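Local coordinates for imelysin-like protein (Psychrobacter arcticus, PDB 3PF0) that is of unknown function but belongs to the imelysin-like family, whose members have been classed as putative metallopeptidases, at residues 65-70 with 107-112. Sequence-based numbering, arbitrary orientation.
Sequences PAYADA and QAWASA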
ATOM      1  N   PRO A  65     -10.388  -7.263  -4.604  1.00 34.17           N
ATOM      2  CA  PRO A  65     -10.266  -6.265  -5.688  1.00 33.62           C
ATOM      3  C   PRO A  65      -8.967  -5.459  -5.654  1.00 37.27           C
ATOM      4  O   PRO A  65      -8.429  -5.172  -6.724  1.00 36.43           O
ATOM      5  CB  PRO A  65     -11.479  -5.351  -5.468  1.00 35.82           C
ATOM      6  CG  PRO A  65     -12.464  -6.218  -4.787  1.00 41.16           C
ATOM      7  CD  PRO A  65     -11.627  -7.028  -3.833  1.00 36.68           C
ATOM      8  N   ALA A  66      -8.443  -5.127  -4.448  1.00 33.90           N
ATOM      9  CA  ALA A  66      -7.193  -4.376  -4.317  1.00 32.43           C
ATOM     10  C   ALA A  66      -6.025  -5.181  -4.866  1.00 35.36           C
ATOM     11  O   ALA A  66      -5.213  -4.636  -5.611  1.00 34.84           O
ATOM     12  CB  ALA A  66      -6.937  -4.001  -2.873  1.00 33.10           C
ATOM     13  N   TYR A  67      -5.965  -6.482  -4.543  1.00 31.54           N
ATOM     14  CA  TYR A  67      -4.903  -7.338  -5.052  1.00 31.20           C
ATOM     15  C   TYR A  67      -5.070  -7.566  -6.558  1.00 35.66           C
ATOM     16  O   TYR A  67      -4.072  -7.536  -7.282  1.00 35.54           O
ATOM     17  CB  TYR A  67      -4.845  -8.676  -4.287  1.00 32.35           C
ATOM     18  CG  TYR A  67      -4.256  -8.559  -2.895  1.00 33.31           C
ATOM     19  CD1 TYR A  67      -2.997  -7.994  -2.692  1.00 33.92           C
ATOM     20  CD2 TYR A  67      -4.924  -9.079  -1.788  1.00 34.40           C
ATOM     21  CE1 TYR A  67      -2.453  -7.880  -1.412  1.00 34.54           C
ATOM     22  CE2 TYR A  67      -4.383  -8.981  -0.506  1.00 35.08           C
ATOM     23  CZ  TYR A  67      -3.145  -8.384  -0.322  1.00 41.52           C
ATOM     24  OH  TYR A  67      -2.589  -8.325   0.936  1.00 40.83           O
ATOM     25  N   ALA A  68      -6.318  -7.743  -7.031  1.00 32.74           N
ATOM     26  CA  ALA A  68      -6.615  -7.943  -8.455  1.00 33.36           C
ATOM     27  C   ALA A  68      -6.192  -6.713  -9.270  1.00 36.99           C
ATOM     28  O   ALA A  68      -5.589  -6.867 -10.333  1.00 35.71           O
ATOM     29  CB  ALA A  68      -8.101  -8.237  -8.660  1.00 34.88           C
ATOM     30  N   ASP A  69      -6.453  -5.502  -8.734  1.00 33.69           N
ATOM     31  CA  ASP A  69      -6.082  -4.250  -9.370  1.00 33.92           C
ATOM     32  C   ASP A  69      -4.568  -4.082  -9.427  1.00 36.63           C
ATOM     33  O   ASP A  69      -4.063  -3.734 -10.487  1.00 36.86           O
ATOM     34  CB  ASP A  69      -6.723  -3.037  -8.682  1.00 36.54           C
ATOM     35  CG  ASP A  69      -6.509  -1.759  -9.471  1.00 48.79           C
ATOM     36  OD1 ASP A  69      -6.733  -1.777 -10.708  1.00 49.00           O
ATOM     37  OD2 ASP A  69      -6.099  -0.745  -8.862  1.00 54.65           O
ATOM     38  N   ALA A  70      -3.842  -4.370  -8.325  1.00 31.49           N
ATOM     39  CA  ALA A  70      -2.382  -4.294  -8.330  1.00 30.39           C
ATOM     40  C   ALA A  70      -1.788  -5.262  -9.396  1.00 33.69           C
ATOM     41  O   ALA A  70      -0.849  -4.886 -10.108  1.00 32.32           O
ATOM     42  CB  ALA A  70      -1.821  -4.597  -6.942  1.00 30.40           C
ATOM     43  N   GLN A 107       0.412   3.166  -6.719  1.00 29.99           N
ATOM     44  CA  GLN A 107      -0.810   3.630  -6.048  1.00 30.40           C
ATOM     45  C   GLN A 107      -1.741   2.436  -5.706  1.00 34.84           C
ATOM     46  O   GLN A 107      -2.289   2.404  -4.602  1.00 35.69           O
ATOM     47  CB  GLN A 107      -1.549   4.657  -6.914  1.00 31.80           C
ATOM     48  CG  GLN A 107      -0.885   6.038  -6.912  1.00 35.16           C
ATOM     49  CD  GLN A 107      -1.606   6.999  -7.815  1.00 50.12           C
ATOM     50  OE1 GLN A 107      -1.549   6.907  -9.043  1.00 46.56           O
ATOM     51  NE2 GLN A 107      -2.274   7.971  -7.231  1.00 47.52           N
ATOM     52  N   ALA A 108      -1.889   1.461  -6.640  1.00 30.31           N
ATOM     53  CA  ALA A 108      -2.708   0.249  -6.462  1.00 30.21           C
ATOM     54  C   ALA A 108      -2.145  -0.636  -5.347  1.00 32.67           C
ATOM     55  O   ALA A 108      -2.909  -1.159  -4.540  1.00 32.51           O
ATOM     56  CB  ALA A 108      -2.798  -0.545  -7.765  1.00 30.66           C
ATOM     57  N   TRP A 109      -0.827  -0.795  -5.286  1.00 29.33           N
ATOM     58  CA  TRP A 109      -0.230  -1.593  -4.220  1.00 29.72           C
ATOM     59  C   TRP A 109      -0.316  -0.870  -2.871  1.00 34.06           C
ATOM     60  O   TRP A 109      -0.507  -1.537  -1.850  1.00 34.31           O
ATOM     61  CB  TRP A 109       1.207  -1.989  -4.524  1.00 28.54           C
ATOM     62  CG  TRP A 109       1.832  -2.765  -3.398  1.00 29.81           C
ATOM     63  CD1 TRP A 109       2.755  -2.308  -2.506  1.00 32.54           C
ATOM     64  CD2 TRP A 109       1.445  -4.072  -2.944  1.00 29.92           C
ATOM     65  NE1 TRP A 109       3.004  -3.269  -1.551  1.00 32.30           N
ATOM     66  CE2 TRP A 109       2.193  -4.349  -1.780  1.00 34.06           C
ATOM     67  CE3 TRP A 109       0.525  -5.033  -3.403  1.00 31.28           C
ATOM     68  CZ2 TRP A 109       2.077  -5.562  -1.086  1.00 33.81           C
ATOM     69  CZ3 TRP A 109       0.405  -6.229  -2.708  1.00 32.91           C
ATOM     70  CH2 TRP A 109       1.175  -6.485  -1.569  1.00 33.73           C
ATOM     71  N   ALA A 110      -0.210   0.476  -2.865  1.00 30.85           N
ATOM     72  CA  ALA A 110      -0.332   1.280  -1.639  1.00 31.03           C
ATOM     73  C   ALA A 110      -1.706   1.039  -1.008  1.00 33.23           C
ATOM     74  O   ALA A 110      -1.804   0.900   0.208  1.00 32.04           O
ATOM     75  CB  ALA A 110      -0.126   2.765  -1.935  1.00 31.93           C
ATOM     76  N   SER A 111      -2.749   0.911  -1.850  1.00 30.96           N
ATOM     77  CA  SER A 111      -4.111   0.603  -1.424  1.00 31.16           C
ATOM     78  C   SER A 111      -4.188  -0.824  -0.871  1.00 35.66           C
ATOM     79  O   SER A 111      -4.712  -1.009   0.224  1.00 37.74           O
ATOM     80  CB  SER A 111      -5.077   0.792  -2.587  1.00 35.24           C
ATOM     81  OG  SER A 111      -5.150   2.179  -2.878  1.00 44.58           O
ATOM     82  N   ALA A 112      -3.606  -1.817  -1.578  1.00 31.40           N
ATOM     83  CA  ALA A 112      -3.577  -3.233  -1.151  1.00 31.69           C
ATOM     84  C   ALA A 112      -2.825  -3.432   0.188  1.00 35.99           C
ATOM     85  O   ALA A 112      -3.064  -4.421   0.895  1.00 34.92           O
ATOM     86  CB  ALA A 112      -2.943  -4.103  -2.237  1.00 31.81           C
TER
HETATM   87  O   HOH W   1      -5.180  -2.020  -5.438  1.00 30.59           O
HETATM   88  O   HOH W   2      -0.924  -6.416   1.351  1.00 35.88           O
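The carbonyl oxygens A66 O and A108 O each accept a hydrogen bond from the same water, which lies 2.6 Å from A66 O and 2.6 Å from A108 O and spends a proton on each. Both carbonyls also take the routine helical amide of the residue four further on, A70 N and A112 N, so each oxygen is held by its own helix and by the bridging water. A second water accepts a bond from Y67 OH at 2.6 Å and donates a longer one to A112 O, joining the tyrosine to the last turn of helix 92-112. Segments 65-70 and 107-112 run nearly antiparallel, their axes 8.4 Å apart at closest and 157° between their directions, and alanine suits the interface because its methyl fills little space. A66 CB packs 4.0 Å from A112 CB, and one turn along A108 CB rests against A70 CA. In D69 chi1 of -171° sets CG anti to the backbone N, and carboxylate OD2 lies beside A108 CB, while OD1 is hydrogen-bonded to Q73 NE2. Larger groups close one flank: the rings of Y67 and W109 meet rim to rim, CE1 of Y67 lying 3.5 Å from CZ3 of W109 with the planes turned by 42°, and A112 CB touches CE1 and CD1 of the same tyrosine. Tyrosine suits its place by pairing a flat ring with a hydroxyl that reaches water, tryptophan by a broad indole meeting both Y67 and A70 CB. Helix 183-214 covers this flank, where W207 meets the Y67 ring and L200 packs on W109. An alanine in place of Y67 would probably open a gap beside W109 and A112 CB and leave the second water without its phenolic donor. Alanine methyls flanked by an aromatic pair thus join helices 48-84 and 92-112, while one water lets two acceptor carbonyls face each other and another relays phenol to carbonyl.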